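Local structure of xylulokinase (Brucella ovis, 5VM1) at residues His363-Arg367 and Ser368-Gln372; Val315-Pro319 and Gln320-Arg324. The protein probably catalyses the ATP-dependent phosphorylation of D-xylulose to D-xylulose 5-phosphate, as a member of the FGGY family of carbohydrate kinases. All coordinates share one frame; numbering follows the deposited sequence.

Contact 1: His363-Arg367 and Ser368-Gln372; sequences HEADR and SALTQ
The flat carboxylate of D366 meets the first turn of helix 367-390 through one oxygen, OD1: the A369 N-H approaches OD1 nearly along the C-O bond of the carboxylate, and OD1 also passes near A369 CB. This is an N-cap: D366 OD1 accepts from A369 N at 2.8 Å, with an N-H...O angle of 145°. The side chain can fold back this way because CG stands between the backbone N and the carbonyl carbon (chi1 53°), which turns the carboxylate toward the start of the helix. A negative charge here would also suit the positive end of the helix dipole. D366 O accepts from L370 N at 3.2 Å, and more weakly from A369 N. Outside the cap, A365 forms a small apolar patch with its CB 4.2 Å from A369 CB, and both A365 and L370 also rest on V336. R367 NE makes a salt bridge with E325 OE1 in helix 319-326. R367 O receives T371 N at 3.0 Å in an almost straight bond (178°) and is also hydrogen-bonded by Y311 OH. The patch closes where A365 CB touches L370 CD1 at 3.8 Å.

Contact 2: Val315-Pro319 and Gln320-Arg324; sequences VGATP and QSLDR
Helix 319-326 starts with two nearly straight backbone bonds, L322 N to T318 O at 2.9 Å and D323 N to P319 O at 2.7 Å, while the chain before it turns out of helix 305-315 through G316, whose phi is positive. T318 holds the N-cap position. Its OG1 sits between the backbone N and the carbonyl carbon (chi1 61°), which brings it across the first turn to S321 OG, 2.9 Å away, in a hydroxyl-to-hydroxyl hydrogen bond. P319 occupies the first helical position, a position where a proline fits well, because the first N-H groups of a helix have no carbonyl of a preceding turn to bond. Its ring runs alongside the Q320 side chain, which bends at chi2 so that NE2 comes to 3.8 Å from P319 CB and OE1 lies near T318 CB. L322 gathers the apolar groups: its side chain crosses that of V315 obliquely, with L322 CD1 3.9 Å from V315 CG2, and its CD2 is 3.8 Å from A317 CB. These contacts join the end of one helix to the first turn of the next. P319 packs back on L308 and S312 of helix 305-315, D323 OD1 is hydrogen-bonded to S408 OG, and L322 is buried between Y311 and S312 of helix 305-315 and R367 and T371 of helix 367-390.

Following the chain from the N terminus, contact 2 comes first: it closes the short turn between helix 305-315 and helix 319-326. The chain then passes through strands 337-339 and 357-359 before contact 1 closes the loop that leads into helix 367-390. The two are in series, neither nested nor crossed, and each forms the start of a helix in the C-terminal FGGY domain. Their centres lie 13 Å apart, yet they touch: R367 CD packs at 3.6 Å on V315 CG2. Helices 305-315, 319-326 and 367-390 are thereby tied together near the surface, away from the predicted catalytic and substrate-binding residues.

Contact 1: His363-Arg367 and Ser368-Gln372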
loop_
_atom_site.group_PDB
_atom_site.type_symbol
_atom_site.label_atom_id
_atom_site.label_comp_id
_atom_site.label_asym_id
_atom_site.label_seq_id
_atom_site.Cartn_x
_atom_site.Cartn_y
_atom_site.Cartn_z
ATOM N N HIS A 363 13.821 -29.183 23.741
ATOM C CA HIS A 363 12.660 -29.822 24.352
ATOM C C HIS A 363 11.875 -28.837 25.201
ATOM O O HIS A 363 10.645 -28.918 25.250
ATOM C CB HIS A 363 13.062 -31.036 25.194
ATOM C CG HIS A 363 13.444 -32.228 24.373
ATOM N ND1 HIS A 363 12.531 -32.938 23.624
ATOM C CD2 HIS A 363 14.634 -32.853 24.206
ATOM C CE1 HIS A 363 13.149 -33.925 23.001
ATOM N NE2 HIS A 363 14.427 -33.893 23.337
ATOM N N GLU A 364 12.560 -27.896 25.859
ATOM C CA GLU A 364 11.918 -26.906 26.722
ATOM C C GLU A 364 11.136 -25.830 25.973
ATOM O O GLU A 364 10.472 -25.022 26.626
ATOM C CB GLU A 364 12.937 -26.242 27.647
ATOM C CG GLU A 364 14.212 -25.833 26.972
ATOM C CD GLU A 364 15.398 -26.634 27.452
ATOM O OE1 GLU A 364 15.477 -27.847 27.128
ATOM O OE2 GLU A 364 16.241 -26.036 28.155
ATOM N N ALA A 365 11.243 -25.721 24.655
ATOM C CA ALA A 365 10.477 -24.695 23.961
ATOM C C ALA A 365 9.004 -25.100 23.942
ATOM O O ALA A 365 8.643 -26.132 23.371
ATOM C CB ALA A 365 10.999 -24.483 22.545
ATOM N N ASP A 366 8.156 -24.296 24.573
ATOM C CA ASP A 366 6.725 -24.531 24.574
ATOM C C ASP A 366 6.067 -23.701 23.469
ATOM O O ASP A 366 6.725 -22.989 22.707
ATOM C CB ASP A 366 6.126 -24.216 25.953
ATOM C CG ASP A 366 6.493 -22.815 26.465
ATOM O OD1 ASP A 366 6.952 -21.955 25.685
ATOM O OD2 ASP A 366 6.313 -22.559 27.671
ATOM N N ARG A 367 4.740 -23.791 23.389
ATOM C CA ARG A 367 4.011 -23.033 22.377
ATOM C C ARG A 367 4.305 -21.545 22.457
ATOM O O ARG A 367 4.444 -20.888 21.424
ATOM C CB ARG A 367 2.514 -23.264 22.499
ATOM C CG ARG A 367 1.765 -22.536 21.430
ATOM C CD ARG A 367 0.317 -22.904 21.441
ATOM N NE ARG A 367 -0.367 -22.507 22.665
ATOM C CZ ARG A 367 -1.421 -23.151 23.145
ATOM N NH1 ARG A 367 -1.891 -24.223 22.503
ATOM N NH2 ARG A 367 -1.995 -22.725 24.259
ATOM N N SER A 368 4.328 -20.987 23.673
ATOM C CA SER A 368 4.592 -19.562 23.853
ATOM C C SER A 368 5.993 -19.178 23.384
ATOM O O SER A 368 6.204 -18.076 22.862
ATOM C CB SER A 368 4.382 -19.178 25.315
ATOM O OG SER A 368 5.062 -17.979 25.635
ATOM N N ALA A 369 6.970 -20.058 23.578
ATOM C CA ALA A 369 8.313 -19.712 23.128
ATOM C C ALA A 369 8.365 -19.609 21.612
ATOM O O ALA A 369 9.084 -18.767 21.075
ATOM C CB ALA A 369 9.332 -20.731 23.632
ATOM N N LEU A 370 7.582 -20.427 20.908
ATOM C CA LEU A 370 7.604 -20.358 19.452
ATOM C C LEU A 370 6.806 -19.162 18.948
ATOM O O LEU A 370 7.238 -18.490 18.007
ATOM C CB LEU A 370 7.080 -21.662 18.848
ATOM C CG LEU A 370 8.175 -22.658 18.504
ATOM C CD1 LEU A 370 8.929 -23.053 19.729
ATOM C CD2 LEU A 370 7.550 -23.865 17.872
ATOM N N THR A 371 5.662 -18.863 19.581
ATOM C CA THR A 371 4.982 -17.586 19.358
ATOM C C THR A 371 5.955 -16.411 19.470
ATOM O O THR A 371 6.031 -15.570 18.563
ATOM C CB THR A 371 3.833 -17.419 20.355
ATOM O OG1 THR A 371 2.836 -18.406 20.107
ATOM C CG2 THR A 371 3.201 -16.016 20.275
ATOM N N GLN A 372 6.730 -16.361 20.567
ATOM C CA GLN A 372 7.726 -15.306 20.756
ATOM C C GLN A 372 8.715 -15.238 19.593
ATOM O O GLN A 372 9.015 -14.151 19.087
ATOM C CB GLN A 372 8.465 -15.538 22.057
ATOM C CG GLN A 372 9.395 -14.455 22.481
ATOM C CD GLN A 372 10.168 -14.891 23.711
ATOM O OE1 GLN A 372 9.592 -15.419 24.667
ATOM N NE2 GLN A 372 11.480 -14.721 23.674
#

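Contact 2: Val315-Pro319 and Gln320-Arg324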
loop_
_atom_site.group_PDB
_atom_site.type_symbol
_atom_site.label_atom_id
_atom_site.label_comp_id
_atom_site.label_asym_id
_atom_site.label_seq_id
_atom_site.Cartn_x
_atom_site.Cartn_y
_atom_site.Cartn_z
ATOM N N VAL A 315 -0.930 -24.586 15.705
ATOM C CA VAL A 315 -1.109 -24.916 17.117
ATOM C C VAL A 315 -2.555 -24.801 17.573
ATOM O O VAL A 315 -2.841 -25.028 18.757
ATOM C CB VAL A 315 -0.198 -24.050 18.016
ATOM C CG1 VAL A 315 1.270 -24.238 17.637
ATOM C CG2 VAL A 315 -0.596 -22.581 17.949
ATOM N N GLY A 316 -3.477 -24.434 16.683
ATOM C CA GLY A 316 -4.888 -24.521 17.025
ATOM C C GLY A 316 -5.416 -23.456 17.958
ATOM O O GLY A 316 -6.372 -23.718 18.706
ATOM N N ALA A 317 -4.763 -22.297 18.012
ATOM C CA ALA A 317 -5.242 -21.154 18.763
ATOM C C ALA A 317 -5.522 -19.998 17.802
ATOM O O ALA A 317 -5.400 -20.121 16.577
ATOM C CB ALA A 317 -4.229 -20.766 19.840
ATOM N N THR A 318 -5.835 -18.850 18.366
ATOM C CA THR A 318 -5.977 -17.654 17.556
ATOM C C THR A 318 -4.848 -16.704 17.887
ATOM O O THR A 318 -4.256 -16.778 18.969
ATOM C CB THR A 318 -7.319 -16.930 17.791
ATOM O OG1 THR A 318 -7.427 -16.521 19.164
ATOM C CG2 THR A 318 -8.514 -17.795 17.401
ATOM N N PRO A 319 -4.492 -15.822 16.962
ATOM C CA PRO A 319 -3.447 -14.840 17.273
ATOM C C PRO A 319 -3.674 -14.139 18.599
ATOM O O PRO A 319 -2.738 -14.003 19.396
ATOM C CB PRO A 319 -3.546 -13.874 16.092
ATOM C CG PRO A 319 -4.003 -14.775 14.967
ATOM C CD PRO A 319 -4.936 -15.741 15.556
ATOM N N GLN A 320 -4.922 -13.758 18.890
ATOM C CA GLN A 320 -5.195 -13.017 20.115
ATOM C C GLN A 320 -4.932 -13.880 21.348
ATOM O O GLN A 320 -4.475 -13.363 22.373
ATOM C CB GLN A 320 -6.609 -12.451 20.081
ATOM C CG GLN A 320 -6.823 -11.448 18.935
ATOM C CD GLN A 320 -6.949 -12.115 17.545
ATOM O OE1 GLN A 320 -7.481 -13.216 17.418
ATOM N NE2 GLN A 320 -6.448 -11.445 16.511
ATOM N N SER A 321 -5.202 -15.193 21.273
ATOM C CA SER A 321 -4.873 -16.074 22.395
ATOM C C SER A 321 -3.370 -16.279 22.508
ATOM O O SER A 321 -2.822 -16.268 23.614
ATOM C CB SER A 321 -5.569 -17.434 22.268
ATOM O OG SER A 321 -6.921 -17.308 21.866
ATOM N N LEU A 322 -2.683 -16.470 21.381
ATOM C CA LEU A 322 -1.232 -16.591 21.441
ATOM C C LEU A 322 -0.610 -15.308 21.994
ATOM O O LEU A 322 0.220 -15.365 22.909
ATOM C CB LEU A 322 -0.683 -16.928 20.046
ATOM C CG LEU A 322 -1.115 -18.311 19.529
ATOM C CD1 LEU A 322 -0.529 -18.643 18.160
ATOM C CD2 LEU A 322 -0.778 -19.416 20.537
ATOM N N ASP A 323 -1.087 -14.141 21.533
ATOM C CA ASP A 323 -0.625 -12.865 22.068
ATOM C C ASP A 323 -0.997 -12.728 23.550
ATOM O O ASP A 323 -0.177 -12.287 24.370
ATOM C CB ASP A 323 -1.213 -11.715 21.240
ATOM C CG ASP A 323 -0.819 -10.336 21.769
ATOM O OD1 ASP A 323 0.358 -9.961 21.598
ATOM O OD2 ASP A 323 -1.673 -9.625 22.355
ATOM N N ARG A 324 -2.215 -13.141 23.922
ATOM C CA ARG A 324 -2.595 -13.123 25.333
ATOM C C ARG A 324 -1.747 -14.093 26.162
ATOM O O ARG A 324 -1.406 -13.795 27.310
ATOM C CB ARG A 324 -4.082 -13.434 25.485
ATOM C CG ARG A 324 -4.681 -12.915 26.777
ATOM C CD ARG A 324 -6.080 -13.503 27.033
ATOM N NE ARG A 324 -6.149 -14.903 26.635
ATOM C CZ ARG A 324 -5.857 -15.929 27.431
ATOM N NH1 ARG A 324 -5.486 -15.724 28.690
ATOM N NH2 ARG A 324 -5.937 -17.165 26.961
#